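Local coordinates for protein metallocarboxypeptidase (Trypanosoma cruzi, PDB 3DWC) that probably releases C-terminal amino acids, except proline, from peptides with broad specificity, as a metal-dependent carboxypeptidase of the M32 family, at residues B[492-495]-B[496-500]. Numbering follows the deposited sequence.
Sequences YRRH and LERRY. With SO4 (sulfate ion), chain V.
Arg-493 reaches forward one helical turn to Glu-497, its NE giving a moderately bent hydrogen bond to OE1 (3.0 Å) within a salt bridge. CG of Arg-493 is anti to its backbone N (chi1 -179°) and the chain runs on extended, whereas Glu-497 turns its CG beside the backbone N and leans back over the first turn. The guanidinium and carboxylate planes stand 69° apart, and NE meets OE1 from above the carboxylate plane. A water donates to Glu-497 OE1 at 2.6 Å and weakly accepts from Arg-493 NH2, closing a second path between the two groups.

On the buried side, Leu-496 lays CD1 over one face of the Tyr-492 ring, 3.9 Å from its centroid, a CH-pi contact. Tyr-492 also packs on Ala-427 and Met-428 of helix 421-441, and Leu-496 on Leu-185 of helix 168-196.

His-495 presents its ring edge to Arg-499: CE1 sits over the centre of the guanidinium, 3.3 Å from CZ. With the two planes 71° apart this is an edge-on-face meeting, and Glu-355 fixes both groups, accepting from His-495 NE2 and forming a salt bridge with Arg-499 NH2.

Arg-498 extends back alongside Arg-494, covering CG with a guanidinium face (NH2 to CG 3.5 Å). Bends at chi2 and chi3 carry the Arg-494 guanidinium to a sulfate, probably from the crystallisation liquor, where NH2 bonds O4 at 3.0 Å and NH1 bonds O3 weakly; Asn-488 ND2 also holds this ion.

Backbone i to i+4 bonds, including Leu-496 N to Tyr-492 O at 2.9 Å, bring these side chains together one turn apart, an arrangement characteristic of an amphipathic alpha-helix, here the C-terminal helix 490-501 of the mainly helical M32 carboxypeptidase fold.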
# COMPACT_ATOMS: atom_id res chain seq x y z
N TYR B 492 16.67 -13.57 -33.39
CA TYR B 492 17.54 -13.23 -32.26
C TYR B 492 18.98 -13.40 -32.71
O TYR B 492 19.80 -12.56 -32.46
CB TYR B 492 17.21 -14.17 -31.09
CG TYR B 492 17.85 -13.94 -29.74
CD1 TYR B 492 18.09 -12.65 -29.24
CD2 TYR B 492 18.16 -15.01 -28.94
CE1 TYR B 492 18.61 -12.46 -27.97
CE2 TYR B 492 18.71 -14.82 -27.67
CZ TYR B 492 18.93 -13.56 -27.20
OH TYR B 492 19.47 -13.42 -25.94
N ARG B 493 19.27 -14.49 -33.41
CA ARG B 493 20.59 -14.71 -33.98
C ARG B 493 21.05 -13.55 -34.90
O ARG B 493 22.15 -13.07 -34.78
CB ARG B 493 20.60 -16.04 -34.78
CG ARG B 493 21.92 -16.39 -35.41
CD ARG B 493 21.88 -17.68 -36.27
NE ARG B 493 23.23 -17.97 -36.74
CZ ARG B 493 23.66 -19.10 -37.29
NH1 ARG B 493 22.86 -20.13 -37.52
NH2 ARG B 493 24.93 -19.19 -37.63
N ARG B 494 20.21 -13.16 -35.85
CA ARG B 494 20.53 -12.06 -36.77
C ARG B 494 20.69 -10.75 -36.07
O ARG B 494 21.54 -9.96 -36.46
CB ARG B 494 19.43 -11.86 -37.82
CG ARG B 494 19.74 -12.41 -39.12
CD ARG B 494 19.02 -13.58 -39.38
NE ARG B 494 17.59 -13.34 -39.56
CZ ARG B 494 16.80 -14.19 -40.21
NH1 ARG B 494 17.32 -15.27 -40.77
NH2 ARG B 494 15.49 -13.94 -40.32
N HIS B 495 19.85 -10.49 -35.07
CA HIS B 495 20.00 -9.29 -34.17
C HIS B 495 21.37 -9.27 -33.47
O HIS B 495 22.07 -8.26 -33.48
CB HIS B 495 18.92 -9.29 -33.09
CG HIS B 495 19.19 -8.31 -31.97
ND1 HIS B 495 19.11 -6.94 -32.15
CD2 HIS B 495 19.50 -8.49 -30.66
CE1 HIS B 495 19.41 -6.33 -31.03
NE2 HIS B 495 19.66 -7.24 -30.10
N LEU B 496 21.72 -10.39 -32.83
CA LEU B 496 23.01 -10.46 -32.14
C LEU B 496 24.23 -10.36 -33.06
O LEU B 496 25.17 -9.67 -32.74
CB LEU B 496 23.09 -11.71 -31.21
CG LEU B 496 22.11 -11.78 -30.01
CD1 LEU B 496 22.14 -13.12 -29.37
CD2 LEU B 496 22.32 -10.64 -28.95
N GLU B 497 24.21 -11.06 -34.19
CA GLU B 497 25.25 -10.96 -35.24
C GLU B 497 25.45 -9.55 -35.79
O GLU B 497 26.59 -9.05 -35.87
CB GLU B 497 24.89 -11.89 -36.43
CG GLU B 497 25.05 -13.36 -36.11
CD GLU B 497 24.56 -14.27 -37.25
OE1 GLU B 497 24.85 -15.45 -37.19
OE2 GLU B 497 23.86 -13.81 -38.18
N ARG B 498 24.34 -8.90 -36.14
CA ARG B 498 24.36 -7.56 -36.67
C ARG B 498 24.86 -6.52 -35.69
O ARG B 498 25.57 -5.60 -36.10
CB ARG B 498 22.97 -7.13 -37.17
CG ARG B 498 22.58 -7.89 -38.43
CD ARG B 498 21.11 -7.72 -38.84
NE ARG B 498 20.81 -8.63 -39.95
CZ ARG B 498 19.57 -8.91 -40.38
NH1 ARG B 498 18.51 -8.39 -39.81
NH2 ARG B 498 19.40 -9.75 -41.39
N ARG B 499 24.47 -6.66 -34.44
CA ARG B 499 24.83 -5.70 -33.44
C ARG B 499 26.27 -5.94 -32.98
O ARG B 499 27.07 -5.00 -33.00
CB ARG B 499 23.85 -5.75 -32.29
CG ARG B 499 24.30 -4.92 -31.10
CD ARG B 499 23.19 -4.72 -30.10
NE ARG B 499 22.12 -3.86 -30.59
CZ ARG B 499 21.00 -3.60 -29.93
NH1 ARG B 499 20.08 -2.77 -30.44
NH2 ARG B 499 20.82 -4.14 -28.74
N TYR B 500 26.62 -7.18 -32.61
CA TYR B 500 27.93 -7.43 -31.99
C TYR B 500 29.06 -7.81 -32.93
O TYR B 500 30.23 -7.47 -32.69
CB TYR B 500 27.78 -8.40 -30.82
CG TYR B 500 26.94 -7.76 -29.72
CD1 TYR B 500 27.49 -6.83 -28.85
CD2 TYR B 500 25.58 -8.03 -29.62
CE1 TYR B 500 26.72 -6.23 -27.88
CE2 TYR B 500 24.79 -7.41 -28.66
CZ TYR B 500 25.37 -6.50 -27.81
OH TYR B 500 24.62 -5.87 -26.85
S SO4 V . 14.61 -17.60 -41.03
O1 SO4 V . 14.58 -17.47 -42.50
O2 SO4 V . 14.05 -18.90 -40.63
O3 SO4 V . 16.01 -17.60 -40.61
O4 SO4 V . 13.88 -16.45 -40.45
O HOH W 1 26.95 -16.70 -36.46